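Local structure of metallo-beta-lactamase (Serratia marcescens, 5AXO) at residues H72-H77 with G149-G154; D111-S116 with T177-D182. The protein hydrolyses the beta-lactam ring of antibiotics as a zinc-dependent class B3 beta-lactamase, here holding a ring-opened carbapenem at its two zinc ions. All coordinates share one frame; numbering follows the deposited sequence. Where two conformers were deposited one is given.

Contact 1. Residues H72-H77 with G149-G154; sequences HSHEDH and GHTEGG. With ZN (zinc ion), chain B; ZN (zinc ion), chain C; NA (sodium ion), chain K; LMP ((2~{S},3~{R},4~{S})-2-[(2~{S},3~{R})-1,3-bis(oxidanyl)-1-oxidanylidene-butan-2-yl]-4-[(3~{S},5~{S})-5-(dimethylcarbamoy l)pyrrolidin-3-yl]sulfanyl-3-methyl-3,4-dihydro-2~{H}-pyrrole-5-carboxylic acid), chain R.
H72 meets H150 at the first zinc ion. H72 NE2 binds this zinc at 2.0 Å. The edge of the H150 ring, through CD2, comes over one face of the H72 ring in an offset edge-to-face pair, with planes at 76°. With CG between the backbone N and the carbonyl carbon (chi1 75°), the H72 ring reaches the zinc and presents that face to H150. H72 CB meets T151 OG1 at 3.3 Å; this hydroxyl is hydrogen-bonded to N98. D174 takes a hydrogen bond from H72 ND1. H74 stands at the N-cap position of helix 75-78 and binds the same zinc through ND1. H150 NE2 binds the first zinc at 2.1 Å and completes the three-histidine set. It lies at the edge of the H74 ring, near its plane. The methyl CG2 of T151 packs 3.6 Å from H74 NE2, which is hydrogen-bonded to D111.

H72, H74, D76 and H77 form the HxHxDH motif of the metallo-beta-lactamase fold. D76 OD2 and H77 NE2 turn to the second zinc, which H215 also binds. Water 1 bridges the two metals, 1.8 Å from the first zinc and 2.1 Å from the second. It donates to D76 OD1, which is thus tied to the bridge while OD2 holds the metal. The ligand adds N4 and O32 to the second zinc.

Contact 2. Residues D111-S116 with T177-D182; sequences DPQFGS and TAVSAD. With NA (sodium ion), chain G; LMP ((2~{S},3~{R},4~{S})-2-[(2~{S},3~{R})-1,3-bis(oxidanyl)-1-oxidanylidene-butan-2-yl]-4-[(3~{S},5~{S})-5-(dimethylcarbamoy l)pyrrolidin-3-yl]sulfanyl-3-methyl-3,4-dihydro-2~{H}-pyrrole-5-carboxylic acid), chain R.
The two loops come closest at Q113 and S180, whose CA atoms are 4.2 Å apart, and one backbone hydrogen bond joins them, from A181 N to P112 O (3.0 Å, 164° at the hydrogen). Residues D111-F114 form a type I beta turn. At its start D111 makes an Asx turn, OD1 accepting from Q113 N through its anti lone pair. Both loops belong to the rim of the metallo-beta-lactamase active site. P112 CB rests on V179 O at 3.4 Å, and P112 O also meets S180 CB. The side chain of Q113 runs out extended beyond CG (chi2 -174°) and crosses V179, with its amide end close to V179 CG2. Its NE2 gives a nearly straight hydrogen bond to ligand O62 and another to water 3. That water also donates to D111 OD1 and binds a sodium ion, to which V179 O is a further ligand at 2.7 Å. T177 OG1 holds ligand O31 from the other loop. Further out, A181 CB packs on F114 O. S180 OG bonds A181 O and also R256 of helix 241-260. Q113 O accepts from both S116 N and S116 OG, the hydroxyl bond being 2.7 Å long.

Contact 2 forms a second shell to the zinc site of contact 1. The centres lie 11 Å apart, and each segment of contact 2 bonds a zinc-binding histidine. D111 OD2 accepts from H74 NE2 (2.7 Å), and T177 O accepts from H150 ND1 (2.9 Å). Both bonds fix the rotation of a ring whose other nitrogen binds the first zinc. They would probably make that nitrogen a stronger donor to the metal. Q113 NE2 packs 3.5 Å from H74 CE1. The two contacts share the ligand carboxylate, with O32 on the second zinc of contact 1 and O31 toward T177 of contact 2. Ligand O62, 2.7 Å from water 1, joins that metal-bridging water to Q113.

Contact 1. Residues H72-H77 with G149-G154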
loop_
_atom_site.group_PDB
_atom_site.type_symbol
_atom_site.label_atom_id
_atom_site.label_comp_id
_atom_site.label_asym_id
_atom_site.label_seq_id
_atom_site.Cartn_x
_atom_site.Cartn_y
_atom_site.Cartn_z
ATOM N N HIS A 72 4.404 -1.087 -3.268
ATOM C CA HIS A 72 5.283 -1.211 -4.413
ATOM C C HIS A 72 6.026 0.075 -4.689
ATOM O O HIS A 72 5.755 1.152 -4.147
ATOM C CB HIS A 72 4.449 -1.645 -5.652
ATOM C CG HIS A 72 3.599 -0.550 -6.244
ATOM N ND1 HIS A 72 2.284 -0.370 -5.885
ATOM C CD2 HIS A 72 3.856 0.395 -7.182
ATOM C CE1 HIS A 72 1.777 0.651 -6.558
ATOM N NE2 HIS A 72 2.701 1.126 -7.366
ATOM N N SER A 73 7.008 -0.070 -5.573
ATOM C CA SER A 73 8.119 0.864 -5.712
ATOM C C SER A 73 7.929 1.853 -6.857
ATOM O O SER A 73 8.722 1.881 -7.792
ATOM C CB SER A 73 9.417 0.088 -5.899
ATOM O OG SER A 73 9.279 -0.889 -6.916
ATOM N N HIS A 74 6.858 2.654 -6.759
ATOM C CA HIS A 74 6.699 3.832 -7.647
ATOM C C HIS A 74 6.678 5.112 -6.806
ATOM O O HIS A 74 6.366 5.067 -5.596
ATOM C CB HIS A 74 5.403 3.732 -8.439
ATOM C CG HIS A 74 5.407 2.654 -9.454
ATOM N ND1 HIS A 74 4.238 2.067 -9.902
ATOM C CD2 HIS A 74 6.426 2.079 -10.132
ATOM C CE1 HIS A 74 4.551 1.196 -10.840
ATOM N NE2 HIS A 74 5.868 1.186 -10.996
ATOM N N GLU A 75 6.959 6.248 -7.440
ATOM C CA GLU A 75 7.140 7.478 -6.715
ATOM C C GLU A 75 5.946 7.862 -5.877
ATOM O O GLU A 75 6.095 8.529 -4.862
ATOM C CB GLU A 75 7.456 8.619 -7.694
ATOM C CG GLU A 75 6.290 9.022 -8.598
ATOM C CD GLU A 75 6.544 10.209 -9.533
ATOM O OE1 GLU A 75 7.171 11.188 -9.107
ATOM O OE2 GLU A 75 6.092 10.158 -10.696
ATOM N N ASP A 76 4.743 7.571 -6.339
ATOM C CA ASP A 76 3.532 7.981 -5.627
ATOM C C ASP A 76 3.310 7.261 -4.275
ATOM O O ASP A 76 2.772 7.883 -3.373
ATOM C CB ASP A 76 2.289 7.944 -6.536
ATOM C CG ASP A 76 2.050 6.627 -7.219
ATOM O OD1 ASP A 76 3.010 5.890 -7.586
ATOM O OD2 ASP A 76 0.864 6.448 -7.496
ATOM N N HIS A 77 3.754 6.014 -4.148
ATOM C CA HIS A 77 3.645 5.270 -2.902
ATOM C C HIS A 77 4.895 5.233 -2.093
ATOM O O HIS A 77 4.858 5.097 -0.850
ATOM C CB HIS A 77 3.166 3.856 -3.230
ATOM C CG HIS A 77 1.974 3.826 -4.113
ATOM N ND1 HIS A 77 0.687 4.069 -3.648
ATOM C CD2 HIS A 77 1.881 3.735 -5.468
ATOM C CE1 HIS A 77 -0.142 4.108 -4.683
ATOM N NE2 HIS A 77 0.554 3.911 -5.790
ATOM N N GLY A 149 2.437 -7.809 -10.464
ATOM C CA GLY A 149 1.765 -7.572 -11.734
ATOM C C GLY A 149 1.915 -6.134 -12.146
ATOM O O GLY A 149 2.475 -5.830 -13.184
ATOM N N HIS A 150 1.514 -5.221 -11.247
ATOM C CA HIS A 150 1.759 -3.812 -11.426
ATOM C C HIS A 150 3.280 -3.532 -11.215
ATOM O O HIS A 150 3.849 -2.685 -11.913
ATOM C CB HIS A 150 0.857 -3.013 -10.447
ATOM C CG HIS A 150 1.009 -1.518 -10.517
ATOM N ND1 HIS A 150 0.349 -0.725 -11.434
ATOM C CD2 HIS A 150 1.663 -0.656 -9.700
ATOM C CE1 HIS A 150 0.545 0.540 -11.130
ATOM N NE2 HIS A 150 1.457 0.609 -10.181
ATOM N N THR A 151 3.901 -4.285 -10.308
ATOM C CA THR A 151 5.354 -4.375 -10.203
ATOM C C THR A 151 5.638 -5.835 -9.824
ATOM O O THR A 151 4.792 -6.534 -9.259
ATOM C CB THR A 151 5.940 -3.473 -9.102
ATOM O OG1 THR A 151 5.504 -3.921 -7.815
ATOM C CG2 THR A 151 5.667 -2.011 -9.350
ATOM N N GLU A 152 6.886 -6.266 -10.024
ATOM C CA GLU A 152 7.203 -7.657 -9.722
ATOM C C GLU A 152 7.207 -7.922 -8.219
ATOM O O GLU A 152 6.846 -9.028 -7.773
ATOM C CB GLU A 152 8.570 -8.033 -10.280
ATOM C CG GLU A 152 8.858 -9.520 -10.267
ATOM C CD GLU A 152 10.102 -9.874 -11.072
ATOM O OE1 GLU A 152 10.687 -8.953 -11.698
ATOM O OE2 GLU A 152 10.486 -11.078 -11.037
ATOM N N GLY A 153 7.601 -6.913 -7.411
ATOM C CA GLY A 153 7.732 -7.113 -5.974
ATOM C C GLY A 153 6.559 -6.592 -5.168
ATOM O O GLY A 153 6.691 -6.427 -3.948
ATOM N N GLY A 154 5.386 -6.447 -5.779
ATOM C CA GLY A 154 4.232 -5.846 -5.061
ATOM C C GLY A 154 3.801 -6.722 -3.909
ATOM O O GLY A 154 3.750 -7.956 -4.060
HETATM ZN ZN ZN B . 2.371 2.146 -9.087
HETATM ZN ZN ZN C . 0.015 4.447 -7.776
HETATM NA NA NA K . 6.821 -4.568 -1.763
HETATM C C1 LMP R . -1.812 5.306 -12.069
HETATM C C2 LMP R . -2.297 3.936 -11.556
HETATM C C3 LMP R . -1.587 3.849 -10.223
HETATM O O7A LMP R . -7.241 7.229 -11.685
HETATM C C6A LMP R . -6.587 7.529 -10.694
HETATM N N7A LMP R . -6.308 8.792 -10.375
HETATM C C9A LMP R . -5.783 9.210 -9.077
HETATM C C8A LMP R . -6.563 9.910 -11.274
HETATM C C5A LMP R . -6.082 6.454 -9.769
HETATM C C2A LMP R . -4.682 6.007 -10.171
HETATM N N3A LMP R . -6.951 5.254 -9.827
HETATM C C4A LMP R . -6.094 4.064 -9.633
HETATM C C1A LMP R . -4.665 4.502 -9.969
HETATM S S21 LMP R . -4.094 3.718 -11.437
HETATM C C31 LMP R . -1.716 2.653 -9.387
HETATM O O31 LMP R . -2.634 1.848 -9.683
HETATM O O32 LMP R . -0.933 2.466 -8.324
HETATM N N4 LMP R . -0.828 4.827 -9.953
HETATM C C11 LMP R . -1.117 5.153 -13.438
HETATM C C5 LMP R . -0.949 5.906 -10.918
HETATM C C6 LMP R . 0.470 6.453 -11.181
HETATM C C61 LMP R . 1.519 5.486 -11.780
HETATM O O62 LMP R . 1.348 4.092 -11.492
HETATM C C62 LMP R . 2.947 5.837 -11.352
HETATM C C7 LMP R . 0.328 7.638 -12.091
HETATM O O71 LMP R . 1.235 8.009 -12.821
HETATM O O72 LMP R . -0.766 8.354 -12.000
HETATM O O HOH W 1 1.686 3.808 -8.826
HETATM O O HOH W 2 7.955 -2.381 -3.052
#

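Contact 2. Residues D111-S116 with T177-D182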
loop_
_atom_site.group_PDB
_atom_site.type_symbol
_atom_site.label_atom_id
_atom_site.label_comp_id
_atom_site.label_asym_id
_atom_site.label_seq_id
_atom_site.Cartn_x
_atom_site.Cartn_y
_atom_site.Cartn_z
ATOM N N ASP A 111 9.302 -3.339 -15.562
ATOM C CA ASP A 111 8.078 -2.601 -15.235
ATOM C C ASP A 111 7.343 -2.161 -16.494
ATOM O O ASP A 111 7.902 -1.484 -17.332
ATOM C CB ASP A 111 8.464 -1.385 -14.393
ATOM C CG ASP A 111 7.260 -0.756 -13.675
ATOM O OD1 ASP A 111 6.279 -0.411 -14.344
ATOM O OD2 ASP A 111 7.336 -0.568 -12.456
ATOM N N PRO A 112 6.034 -2.481 -16.614
ATOM C CA PRO A 112 5.274 -2.072 -17.801
ATOM C C PRO A 112 5.303 -0.586 -18.040
ATOM O O PRO A 112 5.170 -0.155 -19.177
ATOM C CB PRO A 112 3.852 -2.531 -17.490
ATOM C CG PRO A 112 4.033 -3.656 -16.553
ATOM C CD PRO A 112 5.244 -3.344 -15.726
ATOM N N GLN A 113 5.481 0.226 -16.983
ATOM C CA GLN A 113 5.544 1.663 -17.152
ATOM C C GLN A 113 6.960 2.195 -17.445
ATOM O O GLN A 113 7.113 3.395 -17.568
ATOM C CB GLN A 113 4.936 2.360 -15.941
ATOM C CG GLN A 113 3.443 2.121 -15.802
ATOM C CD GLN A 113 2.840 2.941 -14.683
ATOM O OE1 GLN A 113 2.588 4.141 -14.842
ATOM N NE2 GLN A 113 2.646 2.333 -13.529
ATOM N N PHE A 114 7.961 1.337 -17.559
ATOM C CA PHE A 114 9.338 1.762 -17.841
ATOM C C PHE A 114 9.371 2.605 -19.101
ATOM O O PHE A 114 8.869 2.196 -20.163
ATOM C CB PHE A 114 10.267 0.551 -17.979
ATOM C CG PHE A 114 11.711 0.905 -18.195
ATOM C CD1 PHE A 114 12.514 1.265 -17.117
ATOM C CD2 PHE A 114 12.264 0.878 -19.455
ATOM C CE1 PHE A 114 13.853 1.594 -17.315
ATOM C CE2 PHE A 114 13.604 1.181 -19.654
ATOM C CZ PHE A 114 14.399 1.532 -18.585
ATOM N N GLY A 115 10.044 3.751 -18.989
ATOM C CA GLY A 115 10.030 4.788 -20.027
ATOM C C GLY A 115 9.147 5.980 -19.685
ATOM O O GLY A 115 9.297 7.066 -20.265
ATOM N N SER A 116 8.241 5.814 -18.734
ATOM C CA SER A 116 7.278 6.850 -18.382
ATOM C C SER A 116 7.232 7.129 -16.871
ATOM O O SER A 116 6.529 8.025 -16.412
ATOM C CB SER A 116 5.882 6.474 -18.908
ATOM O OG SER A 116 5.336 5.393 -18.174
ATOM N N THR A 177 -3.213 -2.817 -11.011
ATOM C CA THR A 177 -3.592 -2.206 -12.266
ATOM C C THR A 177 -2.597 -2.410 -13.386
ATOM O O THR A 177 -1.396 -2.177 -13.260
ATOM C CB THR A 177 -3.760 -0.700 -12.045
ATOM O OG1 THR A 177 -2.550 -0.181 -11.498
ATOM C CG2 THR A 177 -4.919 -0.447 -11.128
ATOM N N ALA A 178 -3.148 -2.825 -14.518
ATOM C CA ALA A 178 -2.398 -2.947 -15.765
ATOM C C ALA A 178 -2.295 -1.614 -16.485
ATOM O O ALA A 178 -3.246 -1.168 -17.120
ATOM C CB ALA A 178 -3.080 -3.972 -16.664
ATOM N N VAL A 179 -1.211 -0.916 -16.224
ATOM C CA VAL A 179 -0.909 0.345 -16.904
ATOM C C VAL A 179 0.461 0.283 -17.501
ATOM O O VAL A 179 1.331 -0.360 -16.984
ATOM C CB VAL A 179 -1.005 1.523 -15.948
ATOM C CG1 VAL A 179 -2.429 1.701 -15.523
ATOM C CG2 VAL A 179 -0.187 1.336 -14.732
ATOM N N SER A 180 0.670 0.992 -18.598
ATOM C CA SER A 180 1.974 0.915 -19.240
ATOM C C SER A 180 2.378 2.152 -19.976
ATOM O O SER A 180 1.566 3.017 -20.270
ATOM C CB SER A 180 1.969 -0.254 -20.201
ATOM O OG SER A 180 1.325 0.079 -21.422
ATOM N N ALA A 181 3.653 2.159 -20.340
ATOM C CA ALA A 181 4.134 3.096 -21.349
ATOM C C ALA A 181 3.474 2.797 -22.687
ATOM O O ALA A 181 2.981 1.696 -22.950
ATOM C CB ALA A 181 5.635 2.990 -21.471
ATOM N N ASP A 182 3.506 3.781 -23.576
ATOM C CA ASP A 182 2.917 3.605 -24.919
ATOM C C ASP A 182 3.540 2.487 -25.719
ATOM O O ASP A 182 2.866 1.892 -26.587
ATOM C CB ASP A 182 3.008 4.905 -25.722
ATOM C CG ASP A 182 2.066 5.962 -25.210
ATOM O OD1 ASP A 182 1.044 5.621 -24.582
ATOM O OD2 ASP A 182 2.284 7.168 -25.510
HETATM NA NA NA G . 1.397 -1.723 -14.659
HETATM C C1 LMP R . -1.812 5.306 -12.069
HETATM C C2 LMP R . -2.297 3.936 -11.556
HETATM C C3 LMP R . -1.587 3.849 -10.223
HETATM O O7A LMP R . -7.241 7.229 -11.685
HETATM C C6A LMP R . -6.587 7.529 -10.694
HETATM N N7A LMP R . -6.308 8.792 -10.375
HETATM C C9A LMP R . -5.783 9.210 -9.077
HETATM C C8A LMP R . -6.563 9.910 -11.274
HETATM C C5A LMP R . -6.082 6.454 -9.769
HETATM C C2A LMP R . -4.682 6.007 -10.171
HETATM N N3A LMP R . -6.951 5.254 -9.827
HETATM C C4A LMP R . -6.094 4.064 -9.633
HETATM C C1A LMP R . -4.665 4.502 -9.969
HETATM S S21 LMP R . -4.094 3.718 -11.437
HETATM C C31 LMP R . -1.716 2.653 -9.387
HETATM O O31 LMP R . -2.634 1.848 -9.683
HETATM O O32 LMP R . -0.933 2.466 -8.324
HETATM N N4 LMP R . -0.828 4.827 -9.953
HETATM C C11 LMP R . -1.117 5.153 -13.438
HETATM C C5 LMP R . -0.949 5.906 -10.918
HETATM C C6 LMP R . 0.470 6.453 -11.181
HETATM C C61 LMP R . 1.519 5.486 -11.780
HETATM O O62 LMP R . 1.348 4.092 -11.492
HETATM C C62 LMP R . 2.947 5.837 -11.352
HETATM C C7 LMP R . 0.328 7.638 -12.091
HETATM O O71 LMP R . 1.235 8.009 -12.821
HETATM O O72 LMP R . -0.766 8.354 -12.000
HETATM O O HOH W 3 3.667 -0.488 -13.489
HETATM O O HOH W 4 0.843 -4.302 -14.898
#